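Local atomic coordinates of peptidyl-prolyl cis-trans isomerase cyclophilin-type (Toxoplasma gondii, PDB entry 3BO7), a protein that probably catalyses the cis-trans isomerisation of peptide bonds preceding proline, as other cyclophilins do, and binds the immunosuppressant cyclosporin A. Residues A[25-30]-A[90-95]; A[55-60]-A[121-126]; A[95-100]-A[133-138]; A[103-108]-A[117-122]. All blocks are in the same frame, centred on the assembly; numbering follows the deposited sequence. Where two conformers were deposited one is given.

Contact 1: residues A[25-30]-A[90-95]; sequences DMAPRA and EDEFDN. With SO4 (sulfate ion), chain I; EDO (1,2-ethanediol), chain N.
A27 and E92 bring their backbones to 5.6 Å between CA atoms, and M26 passes D94 a little farther off, as the irregular 90-95 segment runs by the start of helix 28-39. No backbone-to-backbone bond spans the segments; the direct hydrogen bonds all come from the E92 side chain. Its CG stands anti to the carbonyl carbon; from there the extended chain (chi2 165°) continues, and the carboxylate meets the first turn of the helix. R29 N donates to E92 OE2 at 2.9 Å, using the syn lone pair in a fairly straight bond (N-H...O 160°). A30 N reaches E92 OE1 at 3.0 Å, also on the syn side, with a more bent angle of 146°. Both carboxylate oxygens are thus held by helix amides, and the partial positive charge of the helix start would favour the ionised acid. P28 CD lies 3.4 Å from E92 OE2. At the other end M26 crosses D94 at about a right angle, its CG 3.4 Å from D94 OD2; D94 OD1 is in a salt bridge with R96. One water links M26 O to F93 O and another to D94 OD2. The R29 side chain leads away, its NH1 bonding sulfate O2 at 2.8 Å, while E90 N bonds sulfate O4, the ion probably coming from the crystallisation liquor. A27 and A30 rest on F136 of strand 135-141, and E92 N bonds T134 OG1 just before that strand, so helix 28-39 and the 90-95 loop meet against the sheet.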
loop_
_atom_site.group_PDB
_atom_site.type_symbol
_atom_site.label_atom_id
_atom_site.label_comp_id
_atom_site.label_asym_id
_atom_site.label_seq_id
_atom_site.Cartn_x
_atom_site.Cartn_y
_atom_site.Cartn_z
ATOM N N ASP A 25 8.436 8.700 10.742
ATOM C CA ASP A 25 9.743 9.202 11.149
ATOM C C ASP A 25 10.795 9.156 10.028
ATOM O O ASP A 25 11.703 9.996 9.990
ATOM C CB ASP A 25 10.250 8.472 12.407
ATOM C CG ASP A 25 10.283 6.947 12.254
ATOM O OD1 ASP A 25 9.516 6.373 11.454
ATOM O OD2 ASP A 25 11.085 6.312 12.969
ATOM N N MET A 26 10.663 8.184 9.123
ATOM C CA MET A 26 11.649 7.940 8.065
ATOM C C MET A 26 11.086 8.201 6.665
ATOM O O MET A 26 11.843 8.438 5.722
ATOM C CB MET A 26 12.190 6.508 8.153
ATOM C CG MET A 26 13.096 6.252 9.348
ATOM S SD MET A 26 13.602 4.526 9.528
ATOM C CE MET A 26 12.185 3.791 10.333
ATOM N N ALA A 27 9.763 8.149 6.533
ATOM C CA ALA A 27 9.091 8.455 5.271
ATOM C C ALA A 27 7.853 9.343 5.488
ATOM O O ALA A 27 6.743 8.953 5.124
ATOM C CB ALA A 27 8.732 7.159 4.510
ATOM N N PRO A 28 8.054 10.548 6.069
ATOM C CA PRO A 28 6.969 11.468 6.437
ATOM C C PRO A 28 6.005 11.839 5.313
ATOM O O PRO A 28 4.796 11.861 5.536
ATOM C CB PRO A 28 7.714 12.722 6.932
ATOM C CG PRO A 28 9.137 12.556 6.470
ATOM C CD PRO A 28 9.375 11.106 6.430
ATOM N N ARG A 29 6.521 12.124 4.120
ATOM C CA ARG A 29 5.666 12.587 3.012
ATOM C C ARG A 29 4.715 11.500 2.522
ATOM O O ARG A 29 3.539 11.768 2.247
ATOM C CB ARG A 29 6.518 13.116 1.859
ATOM C CG ARG A 29 7.349 14.332 2.225
ATOM C CD ARG A 29 6.811 15.586 1.560
ATOM N NE ARG A 29 5.818 16.292 2.355
ATOM C CZ ARG A 29 4.949 17.174 1.862
ATOM N NH1 ARG A 29 4.927 17.446 0.560
ATOM N NH2 ARG A 29 4.081 17.767 2.678
ATOM N N ALA A 30 5.223 10.273 2.431
ATOM C CA ALA A 30 4.419 9.137 1.998
ATOM C C ALA A 30 3.353 8.771 3.032
ATOM O O ALA A 30 2.233 8.411 2.673
ATOM C CB ALA A 30 5.316 7.934 1.669
ATOM N N GLU A 90 8.064 13.132 -4.071
ATOM C CA GLU A 90 9.392 12.559 -4.200
ATOM C C GLU A 90 9.582 11.295 -3.367
ATOM O O GLU A 90 8.871 11.054 -2.382
ATOM C CB GLU A 90 10.453 13.600 -3.852
ATOM C CG GLU A 90 10.525 14.755 -4.854
ATOM C CD GLU A 90 11.675 15.721 -4.590
ATOM O OE1 GLU A 90 11.778 16.746 -5.317
ATOM O OE2 GLU A 90 12.479 15.457 -3.664
ATOM N N ASP A 91 10.538 10.484 -3.787
ATOM C CA ASP A 91 10.866 9.258 -3.089
ATOM C C ASP A 91 11.533 9.560 -1.751
ATOM O O ASP A 91 12.144 10.623 -1.568
ATOM C CB ASP A 91 11.784 8.388 -3.956
ATOM C CG ASP A 91 11.097 7.881 -5.220
ATOM O OD1 ASP A 91 9.923 7.445 -5.145
ATOM O OD2 ASP A 91 11.745 7.915 -6.293
ATOM N N GLU A 92 11.395 8.624 -0.819
ATOM C CA GLU A 92 12.031 8.727 0.485
ATOM C C GLU A 92 12.615 7.377 0.840
ATOM O O GLU A 92 11.885 6.404 1.037
ATOM C CB GLU A 92 11.037 9.153 1.552
ATOM C CG GLU A 92 10.374 10.502 1.311
ATOM C CD GLU A 92 9.157 10.691 2.184
ATOM O OE1 GLU A 92 8.137 9.991 1.943
ATOM O OE2 GLU A 92 9.220 11.543 3.097
ATOM N N PHE A 93 13.942 7.333 0.903
ATOM C CA PHE A 93 14.665 6.118 1.168
ATOM C C PHE A 93 15.387 6.286 2.488
ATOM O O PHE A 93 15.613 7.413 2.935
ATOM C CB PHE A 93 15.647 5.817 0.030
ATOM C CG PHE A 93 15.011 5.813 -1.342
ATOM C CD1 PHE A 93 13.844 5.081 -1.589
ATOM C CD2 PHE A 93 15.588 6.531 -2.393
ATOM C CE1 PHE A 93 13.249 5.085 -2.852
ATOM C CE2 PHE A 93 15.003 6.532 -3.669
ATOM C CZ PHE A 93 13.833 5.801 -3.895
ATOM N N ASP A 94 15.722 5.160 3.115
ATOM C CA ASP A 94 16.420 5.137 4.386
ATOM C C ASP A 94 17.033 3.753 4.486
ATOM O O ASP A 94 16.374 2.764 4.181
ATOM C CB ASP A 94 15.431 5.396 5.533
ATOM C CG ASP A 94 16.120 5.701 6.865
ATOM O OD1 ASP A 94 16.884 4.851 7.378
ATOM O OD2 ASP A 94 15.859 6.785 7.424
ATOM N N ASN A 95 18.294 3.676 4.900
ATOM C CA ASN A 95 19.033 2.404 4.906
ATOM C C ASN A 95 18.491 1.380 5.886
ATOM O O ASN A 95 18.728 0.187 5.734
ATOM C CB ASN A 95 20.521 2.629 5.205
ATOM C CG ASN A 95 21.214 3.471 4.155
ATOM O OD1 ASN A 95 22.021 4.341 4.488
ATOM N ND2 ASN A 95 20.914 3.219 2.880
HETATM S S SO4 I . 7.480 16.367 -2.044
HETATM O O1 SO4 I . 7.592 15.185 -1.207
HETATM O O2 SO4 I . 6.158 16.964 -1.883
HETATM O O3 SO4 I . 8.494 17.363 -1.680
HETATM O O4 SO4 I . 7.702 15.969 -3.433
HETATM C C1 EDO N . 1.518 20.366 2.434
HETATM O O1 EDO N . 2.130 20.142 1.158
HETATM C C2 EDO N . 0.329 21.303 2.248
HETATM O O2 EDO N . -0.612 21.150 3.321
HETATM O O HOH W 1 14.101 9.545 3.860
HETATM O O HOH W 2 14.733 8.918 6.630
#

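Contact 2: residues A[55-60]-A[121-126]; sequences FMIQGG and ITFKSC
I57 and I121 form an antiparallel hydrogen-bonded pair, with I57 N to I121 O at 3.1 Å and I121 N to I57 O at 2.9 Å. Beside them M56 and T122 are a non-hydrogen-bonded pair, and beyond the paired residues F123 N donates to F55 O at 2.8 Å, standing 45° out of the carbonyl plane. F55 and M56 together form a classic beta bulge against strand 48-52. Packing is tight on the face of I57 and I121. There the F123 ring lies alongside the M56 backbone, meeting it obliquely, CE2 lying 3.4 Å from M56 O and CZ 3.6 Å from I57 CB; W149 of helix 143-149 meets I57, and L146 meets both I121 and F123. The buried F55 belongs to the tight part too. Its CG is anti to the backbone N (chi1 178°), CE1 meets C126 CB at 3.7 Å near the ring plane, and C126 SG makes a sulfur-aromatic contact at the ring edge, 5.2 Å from the centroid. M56 CG sits above the centre of one F55 face. The loose side is the exposed K124, whose end leads away from 55-60. The three cross-segment bonds use backbone groups, leaving the side chains to make apolar contacts; F55, M56 and Q58 also meet the bound peptide, Q58 NE2 donating to its backbone, a largely apolar surface with one polar grip, consistent with the cyclophilin substrate groove.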
loop_
_atom_site.group_PDB
_atom_site.type_symbol
_atom_site.label_atom_id
_atom_site.label_comp_id
_atom_site.label_asym_id
_atom_site.label_seq_id
_atom_site.Cartn_x
_atom_site.Cartn_y
_atom_site.Cartn_z
ATOM N N PHE A 55 6.003 -12.862 -3.928
ATOM C CA PHE A 55 6.474 -11.530 -4.253
ATOM C C PHE A 55 5.704 -10.483 -3.453
ATOM O O PHE A 55 6.174 -10.056 -2.395
ATOM C CB PHE A 55 6.448 -11.296 -5.783
ATOM C CG PHE A 55 6.889 -9.919 -6.211
ATOM C CD1 PHE A 55 7.883 -9.228 -5.509
ATOM C CD2 PHE A 55 6.324 -9.322 -7.339
ATOM C CE1 PHE A 55 8.279 -7.960 -5.904
ATOM C CE2 PHE A 55 6.718 -8.057 -7.746
ATOM C CZ PHE A 55 7.694 -7.371 -7.024
ATOM N N MET A 56 4.530 -10.089 -3.933
ATOM C CA MET A 56 3.739 -9.041 -3.276
ATOM C C MET A 56 2.303 -9.015 -3.787
ATOM O O MET A 56 1.973 -9.667 -4.778
ATOM C CB MET A 56 4.390 -7.660 -3.465
ATOM C CG MET A 56 4.596 -7.268 -4.930
ATOM S SD MET A 56 3.171 -6.450 -5.655
ATOM C CE MET A 56 2.857 -7.497 -7.080
ATOM N N ILE A 57 1.462 -8.261 -3.083
ATOM C CA ILE A 57 0.134 -7.900 -3.543
ATOM C C ILE A 57 0.078 -6.372 -3.615
ATOM O O ILE A 57 0.634 -5.685 -2.753
ATOM C CB ILE A 57 -0.985 -8.504 -2.638
ATOM C CG1 ILE A 57 -2.354 -8.372 -3.297
ATOM C CG2 ILE A 57 -0.954 -7.923 -1.210
ATOM C CD1 ILE A 57 -3.460 -9.215 -2.632
ATOM N N GLN A 58 -0.584 -5.857 -4.649
ATOM C CA GLN A 58 -0.585 -4.438 -4.975
ATOM C C GLN A 58 -1.998 -3.865 -4.951
ATOM O O GLN A 58 -2.921 -4.495 -5.462
ATOM C CB GLN A 58 0.050 -4.239 -6.356
ATOM C CG GLN A 58 0.254 -2.790 -6.779
ATOM C CD GLN A 58 0.822 -2.660 -8.193
ATOM O OE1 GLN A 58 1.294 -3.637 -8.788
ATOM N NE2 GLN A 58 0.782 -1.444 -8.732
ATOM N N GLY A 59 -2.156 -2.677 -4.357
ATOM C CA GLY A 59 -3.458 -1.991 -4.277
ATOM C C GLY A 59 -3.370 -0.477 -4.412
ATOM O O GLY A 59 -2.350 0.054 -4.835
ATOM N N GLY A 60 -4.455 0.214 -4.082
ATOM C CA GLY A 60 -4.476 1.679 -4.024
ATOM C C GLY A 60 -4.781 2.436 -5.305
ATOM O O GLY A 60 -4.640 3.660 -5.349
ATOM N N ILE A 121 2.273 -4.697 -0.542
ATOM C CA ILE A 121 2.750 -5.351 0.666
ATOM C C ILE A 121 3.468 -6.624 0.254
ATOM O O ILE A 121 2.938 -7.429 -0.527
ATOM C CB ILE A 121 1.609 -5.622 1.672
ATOM C CG1 ILE A 121 0.800 -4.337 1.904
ATOM C CG2 ILE A 121 2.177 -6.133 2.989
ATOM C CD1 ILE A 121 -0.468 -4.510 2.702
ATOM N N THR A 122 4.687 -6.793 0.752
ATOM C CA THR A 122 5.511 -7.927 0.351
ATOM C C THR A 122 5.010 -9.238 0.944
ATOM O O THR A 122 4.516 -9.265 2.072
ATOM C CB THR A 122 6.996 -7.736 0.736
ATOM O OG1 THR A 122 7.164 -7.908 2.152
ATOM C CG2 THR A 122 7.499 -6.360 0.306
ATOM N N PHE A 123 5.137 -10.313 0.170
ATOM C CA PHE A 123 4.992 -11.672 0.686
ATOM C C PHE A 123 6.359 -12.217 1.127
ATOM O O PHE A 123 6.445 -13.034 2.055
ATOM C CB PHE A 123 4.348 -12.600 -0.362
ATOM C CG PHE A 123 2.913 -12.241 -0.710
ATOM C CD1 PHE A 123 1.978 -11.957 0.289
ATOM C CD2 PHE A 123 2.492 -12.229 -2.028
ATOM C CE1 PHE A 123 0.656 -11.641 -0.032
ATOM C CE2 PHE A 123 1.176 -11.924 -2.355
ATOM C CZ PHE A 123 0.259 -11.621 -1.354
ATOM N N LYS A 124 7.414 -11.766 0.445
ATOM C CA LYS A 124 8.786 -12.121 0.809
ATOM C C LYS A 124 9.764 -11.056 0.334
ATOM O O LYS A 124 9.370 -10.086 -0.314
ATOM C CB LYS A 124 9.180 -13.504 0.268
ATOM C CG LYS A 124 10.476 -14.073 0.883
ATOM C CD LYS A 124 10.502 -13.977 2.424
ATOM C CE LYS A 124 11.923 -14.041 2.971
ATOM N NZ LYS A 124 11.958 -13.839 4.445
ATOM N N SER A 125 11.032 -11.217 0.698
ATOM C CA SER A 125 12.077 -10.289 0.317
ATOM C C SER A 125 12.099 -10.009 -1.178
ATOM O O SER A 125 11.875 -10.906 -1.999
ATOM C CB SER A 125 13.424 -10.822 0.772
ATOM O OG SER A 125 13.461 -10.840 2.180
ATOM N N CYS A 126 12.356 -8.748 -1.507
ATOM C CA CYS A 126 12.495 -8.278 -2.883
ATOM C C CYS A 126 13.360 -7.029 -2.828
ATOM O O CYS A 126 12.933 -5.938 -3.203
ATOM C CB CYS A 126 11.125 -7.980 -3.521
ATOM S SG CYS A 126 9.945 -7.120 -2.443
#

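Contact 3: residues A[95-100]-A[133-138]; sequences NRLVHQ and HTIFGR
I135 lays CD1 and CG1 over one face of the H99 imidazole. Its CD1 is 3.4 Å from the ring centroid and 12° off the ring normal, a CH-pi contact almost over the centre, while CG1 comes within 3.3 Å of H99 NE2 on the same face. The two side chains slide past each other in opposite directions. I135 CD1 also approaches L97 O at 3.4 Å, and its other branch, CG2, touches L97 CB at 4.0 Å, the leucine crossing obliquely. At the ring edge H133 O stands near the imidazole plane, 3.7 Å from H99 CE1. No hydrogen bond joins the segments, so the fit is one of shape, with I135 wedged between L97 and H99. H99 is the centre of an inverse gamma turn, closed by a weak bond from Q100 N to V98 O, which bends the 95-100 loop over I135 at the start of strand 135-141. In that strand F136 and G137 make a classic beta bulge against L105 in the antiparallel cyclophilin sheet. The imidazole is fixed in rotation from both nitrogens: H99 ND1 bonds N130 OD1, and H99 NE2 bonds S106 OG. C126 N bonds H99 O. H133 is held by its own partners: ND1 bonds M107 O, the ring is edge-to-face with F120, and the side chain packs on a modified side chain of the bound peptide.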
loop_
_atom_site.group_PDB
_atom_site.type_symbol
_atom_site.label_atom_id
_atom_site.label_comp_id
_atom_site.label_asym_id
_atom_site.label_seq_id
_atom_site.Cartn_x
_atom_site.Cartn_y
_atom_site.Cartn_z
ATOM N N ASN A 95 18.294 3.676 4.900
ATOM C CA ASN A 95 19.033 2.404 4.906
ATOM C C ASN A 95 18.491 1.380 5.886
ATOM O O ASN A 95 18.728 0.187 5.734
ATOM C CB ASN A 95 20.521 2.629 5.205
ATOM C CG ASN A 95 21.214 3.471 4.155
ATOM O OD1 ASN A 95 22.021 4.341 4.488
ATOM N ND2 ASN A 95 20.914 3.219 2.880
ATOM N N ARG A 96 17.782 1.862 6.899
ATOM C CA ARG A 96 17.174 0.998 7.900
ATOM C C ARG A 96 15.867 0.399 7.394
ATOM O O ARG A 96 15.299 -0.497 8.031
ATOM C CB ARG A 96 16.951 1.781 9.193
ATOM C CG ARG A 96 18.250 2.302 9.832
ATOM C CD ARG A 96 17.968 3.386 10.861
ATOM N NE ARG A 96 17.563 4.639 10.226
ATOM C CZ ARG A 96 17.169 5.731 10.883
ATOM N NH1 ARG A 96 17.116 5.738 12.214
ATOM N NH2 ARG A 96 16.818 6.815 10.206
ATOM N N LEU A 97 15.402 0.893 6.245
ATOM C CA LEU A 97 14.183 0.405 5.610
ATOM C C LEU A 97 14.474 -0.309 4.292
ATOM O O LEU A 97 14.773 0.323 3.270
ATOM C CB LEU A 97 13.179 1.544 5.403
ATOM C CG LEU A 97 12.557 2.151 6.662
ATOM C CD1 LEU A 97 11.626 3.292 6.292
ATOM C CD2 LEU A 97 11.839 1.088 7.486
ATOM N N VAL A 98 14.379 -1.637 4.342
ATOM C CA VAL A 98 14.657 -2.513 3.206
ATOM C C VAL A 98 13.490 -3.487 2.967
ATOM O O VAL A 98 12.738 -3.798 3.898
ATOM C CB VAL A 98 15.996 -3.275 3.382
ATOM C CG1 VAL A 98 17.174 -2.290 3.398
ATOM C CG2 VAL A 98 15.989 -4.144 4.647
ATOM N N HIS A 99 13.331 -3.939 1.719
ATOM C CA HIS A 99 12.249 -4.850 1.347
ATOM C C HIS A 99 12.601 -6.275 1.759
ATOM O O HIS A 99 12.737 -7.168 0.921
ATOM C CB HIS A 99 11.952 -4.777 -0.159
ATOM C CG HIS A 99 11.572 -3.408 -0.631
ATOM N ND1 HIS A 99 12.506 -2.443 -0.943
ATOM C CD2 HIS A 99 10.361 -2.832 -0.809
ATOM C CE1 HIS A 99 11.886 -1.338 -1.314
ATOM N NE2 HIS A 99 10.583 -1.549 -1.242
ATOM N N GLN A 100 12.742 -6.477 3.061
ATOM C CA GLN A 100 13.135 -7.768 3.595
ATOM C C GLN A 100 11.977 -8.403 4.332
ATOM O O GLN A 100 11.380 -7.794 5.217
ATOM C CB GLN A 100 14.325 -7.598 4.528
ATOM C CG GLN A 100 14.952 -8.896 4.989
ATOM C CD GLN A 100 16.329 -8.687 5.602
ATOM O OE1 GLN A 100 16.622 -9.203 6.685
ATOM N NE2 GLN A 100 17.185 -7.937 4.908
ATOM N N HIS A 133 11.713 2.232 -4.413
ATOM C CA HIS A 133 10.370 2.357 -3.865
ATOM C C HIS A 133 10.393 2.847 -2.406
ATOM O O HIS A 133 11.140 2.315 -1.576
ATOM C CB HIS A 133 9.634 1.017 -4.000
ATOM C CG HIS A 133 9.467 0.575 -5.420
ATOM N ND1 HIS A 133 8.371 0.918 -6.186
ATOM C CD2 HIS A 133 10.279 -0.144 -6.230
ATOM C CE1 HIS A 133 8.511 0.419 -7.400
ATOM N NE2 HIS A 133 9.661 -0.228 -7.454
ATOM N N THR A 134 9.596 3.873 -2.115
ATOM C CA THR A 134 9.451 4.380 -0.761
ATOM C C THR A 134 8.754 3.340 0.105
ATOM O O THR A 134 7.572 3.050 -0.100
ATOM C CB THR A 134 8.615 5.684 -0.707
ATOM O OG1 THR A 134 9.266 6.721 -1.454
ATOM C CG2 THR A 134 8.438 6.146 0.740
ATOM N N ILE A 135 9.509 2.768 1.040
ATOM C CA ILE A 135 8.961 1.934 2.092
ATOM C C ILE A 135 8.456 2.902 3.134
ATOM O O ILE A 135 9.214 3.759 3.609
ATOM C CB ILE A 135 10.043 1.021 2.728
ATOM C CG1 ILE A 135 10.421 -0.098 1.754
ATOM C CG2 ILE A 135 9.560 0.450 4.078
ATOM C CD1 ILE A 135 11.782 -0.698 1.995
ATOM N N PHE A 136 7.180 2.784 3.491
ATOM C CA PHE A 136 6.606 3.726 4.440
ATOM C C PHE A 136 5.850 3.050 5.577
ATOM O O PHE A 136 5.275 3.721 6.431
ATOM C CB PHE A 136 5.770 4.812 3.724
ATOM C CG PHE A 136 4.505 4.305 3.065
ATOM C CD1 PHE A 136 3.256 4.601 3.612
ATOM C CD2 PHE A 136 4.554 3.567 1.886
ATOM C CE1 PHE A 136 2.091 4.149 3.011
ATOM C CE2 PHE A 136 3.390 3.111 1.286
ATOM C CZ PHE A 136 2.157 3.406 1.844
ATOM N N GLY A 137 5.876 1.726 5.603
ATOM C CA GLY A 137 5.281 1.003 6.709
ATOM C C GLY A 137 5.554 -0.483 6.765
ATOM O O GLY A 137 6.337 -1.027 5.980
ATOM N N ARG A 138 4.902 -1.130 7.724
ATOM C CA ARG A 138 4.933 -2.581 7.855
ATOM C C ARG A 138 3.652 -3.094 8.499
ATOM O O ARG A 138 3.035 -2.411 9.319
ATOM C CB ARG A 138 6.155 -3.036 8.655
ATOM C CG ARG A 138 6.251 -2.397 10.036
ATOM C CD ARG A 138 7.258 -3.115 10.908
ATOM N NE ARG A 138 7.277 -2.552 12.256
ATOM C CZ ARG A 138 7.540 -3.248 13.358
ATOM N NH1 ARG A 138 7.799 -4.548 13.290
ATOM N NH2 ARG A 138 7.534 -2.644 14.537
#

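Contact 4: residues A[103-108]-A[117-122]; sequences GVLSMA and SEFFIT
F120 and S106 face each other as an antiparallel hydrogen-bonded pair, with F120 N to S106 O at 2.8 Å and S106 N to F120 O at 3.0 Å; strands 104-107 and 119-122 run at 153° to one another. From CB, which touches I57 O of strand 56-59, the F120 side chain turns: chi1 59° puts CG between the backbone N and the carbonyl carbon, and the ring then lies against S106 of strand 104-107. CG passes S106 O, CD2 comes to 3.4 Å from that oxygen, and CE1 lies near S106 CB. CE2 is 3.4 Å from M107 O, which, like A108 N, sits at the ring edge near its plane. CZ, the tip, is 3.3 Å from S106 CB, a methylene placed over one face and offset toward the rim. The opposite sheet face is apolar: L105 CD1 meets F119 CD1 at 3.5 Å and also I121 CG1. Beyond the central pair, T122 N donates to V104 O, while T122 OG1, also bonded to G101 O, receives V104 N at 3.1 Å. At the other end A108 N bonds E118 O above the carbonyl plane. This is a beta hairpin in the cyclophilin sheet: F120 and A108 meet the bound peptide's modified side chains with apolar surface, while E118, salt-bridged to R61, packs beside them, consistent with the ligand site of the cyclophilin fold.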
loop_
_atom_site.group_PDB
_atom_site.type_symbol
_atom_site.label_atom_id
_atom_site.label_comp_id
_atom_site.label_asym_id
_atom_site.label_seq_id
_atom_site.Cartn_x
_atom_site.Cartn_y
_atom_site.Cartn_z
ATOM N N GLY A 103 5.425 -8.574 4.708
ATOM C CA GLY A 103 4.684 -7.478 5.324
ATOM C C GLY A 103 5.264 -6.078 5.242
ATOM O O GLY A 103 4.828 -5.194 5.982
ATOM N N VAL A 104 6.236 -5.865 4.357
ATOM C CA VAL A 104 6.762 -4.525 4.121
ATOM C C VAL A 104 5.732 -3.720 3.306
ATOM O O VAL A 104 5.220 -4.199 2.285
ATOM C CB VAL A 104 8.150 -4.567 3.412
ATOM C CG1 VAL A 104 8.653 -3.170 3.078
ATOM C CG2 VAL A 104 9.182 -5.312 4.265
ATOM N N LEU A 105 5.409 -2.517 3.776
ATOM C CA LEU A 105 4.508 -1.634 3.041
ATOM C C LEU A 105 5.316 -0.586 2.282
ATOM O O LEU A 105 6.082 0.200 2.862
ATOM C CB LEU A 105 3.460 -0.986 3.957
ATOM C CG LEU A 105 2.534 0.070 3.325
ATOM C CD1 LEU A 105 1.606 -0.542 2.269
ATOM C CD2 LEU A 105 1.710 0.815 4.366
ATOM N N SER A 106 5.130 -0.578 0.967
ATOM C CA SER A 106 5.955 0.224 0.087
ATOM C C SER A 106 5.145 0.859 -1.055
ATOM O O SER A 106 4.027 0.428 -1.344
ATOM C CB SER A 106 7.079 -0.651 -0.448
ATOM O OG SER A 106 8.055 0.123 -1.103
ATOM N N MET A 107 5.710 1.891 -1.685
ATOM C CA MET A 107 5.035 2.619 -2.775
ATOM C C MET A 107 5.304 2.033 -4.161
ATOM O O MET A 107 6.449 1.811 -4.540
ATOM C CB MET A 107 5.442 4.103 -2.786
ATOM C CG MET A 107 4.857 4.976 -1.677
ATOM S SD MET A 107 3.042 4.997 -1.590
ATOM C CE MET A 107 2.583 5.770 -3.147
ATOM N N ALA A 108 4.240 1.784 -4.913
ATOM C CA ALA A 108 4.353 1.530 -6.340
ATOM C C ALA A 108 4.618 2.863 -7.074
ATOM O O ALA A 108 4.207 3.936 -6.609
ATOM C CB ALA A 108 3.091 0.870 -6.849
ATOM N N SER A 117 -0.774 7.103 -4.987
ATOM C CA SER A 117 -1.575 6.349 -4.018
ATOM C C SER A 117 -1.411 4.820 -4.035
ATOM O O SER A 117 -1.822 4.148 -3.101
ATOM C CB SER A 117 -3.051 6.717 -4.160
ATOM O OG SER A 117 -3.641 6.062 -5.264
ATOM N N GLU A 118 -0.820 4.278 -5.096
ATOM C CA GLU A 118 -0.663 2.828 -5.226
ATOM C C GLU A 118 0.471 2.305 -4.362
ATOM O O GLU A 118 1.538 2.917 -4.274
ATOM C CB GLU A 118 -0.455 2.415 -6.682
ATOM C CG GLU A 118 -1.735 2.296 -7.445
ATOM C CD GLU A 118 -1.562 1.652 -8.819
ATOM O OE1 GLU A 118 -1.198 0.449 -8.896
ATOM O OE2 GLU A 118 -1.825 2.356 -9.824
ATOM N N PHE A 119 0.237 1.153 -3.746
ATOM C CA PHE A 119 1.184 0.600 -2.802
ATOM C C PHE A 119 1.209 -0.909 -2.931
ATOM O O PHE A 119 0.359 -1.498 -3.582
ATOM C CB PHE A 119 0.806 1.018 -1.371
ATOM C CG PHE A 119 -0.571 0.574 -0.967
ATOM C CD1 PHE A 119 -0.765 -0.670 -0.355
ATOM C CD2 PHE A 119 -1.682 1.376 -1.237
ATOM C CE1 PHE A 119 -2.038 -1.094 -0.005
ATOM C CE2 PHE A 119 -2.965 0.954 -0.893
ATOM C CZ PHE A 119 -3.140 -0.275 -0.272
ATOM N N PHE A 120 2.201 -1.533 -2.308
ATOM C CA PHE A 120 2.245 -2.987 -2.224
ATOM C C PHE A 120 2.657 -3.468 -0.845
ATOM O O PHE A 120 3.288 -2.743 -0.068
ATOM C CB PHE A 120 3.143 -3.596 -3.309
ATOM C CG PHE A 120 4.574 -3.130 -3.285
ATOM C CD1 PHE A 120 5.584 -3.978 -2.843
ATOM C CD2 PHE A 120 4.923 -1.871 -3.755
ATOM C CE1 PHE A 120 6.921 -3.568 -2.851
ATOM C CE2 PHE A 120 6.245 -1.452 -3.761
ATOM C CZ PHE A 120 7.251 -2.308 -3.316
ATOM N N ILE A 121 2.273 -4.697 -0.542
ATOM C CA ILE A 121 2.750 -5.351 0.666
ATOM C C ILE A 121 3.468 -6.624 0.254
ATOM O O ILE A 121 2.938 -7.429 -0.527
ATOM C CB ILE A 121 1.609 -5.622 1.672
ATOM C CG1 ILE A 121 0.800 -4.337 1.904
ATOM C CG2 ILE A 121 2.177 -6.133 2.989
ATOM C CD1 ILE A 121 -0.468 -4.510 2.702
ATOM N N THR A 122 4.687 -6.793 0.752
ATOM C CA THR A 122 5.511 -7.927 0.351
ATOM C C THR A 122 5.010 -9.238 0.944
ATOM O O THR A 122 4.516 -9.265 2.072
ATOM C CB THR A 122 6.996 -7.736 0.736
ATOM O OG1 THR A 122 7.164 -7.908 2.152
ATOM C CG2 THR A 122 7.499 -6.360 0.306
#

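In the fold
From the N terminus, helix 28-39 begins in contact 1, which closes a long loop back from 90-95. Contact 2 opens at 55-60 inside that loop and closes only at 121-126, so the two cross. Contact 3 then starts where contact 1 ends, sharing N95, and crosses contact 2 as well, reaching forward to strand 135-141. Contact 4, the local hairpin, is nested inside contact 3 and ends on I121 and T122, shared with contact 2. Strand 119-122 thereby lies between 56-59 and 104-107, with 135-141 next beyond. Contacts 1 and 3 join helix 28-39 and the 90-100 loop to that strand; contacts 1 and 2 do not touch.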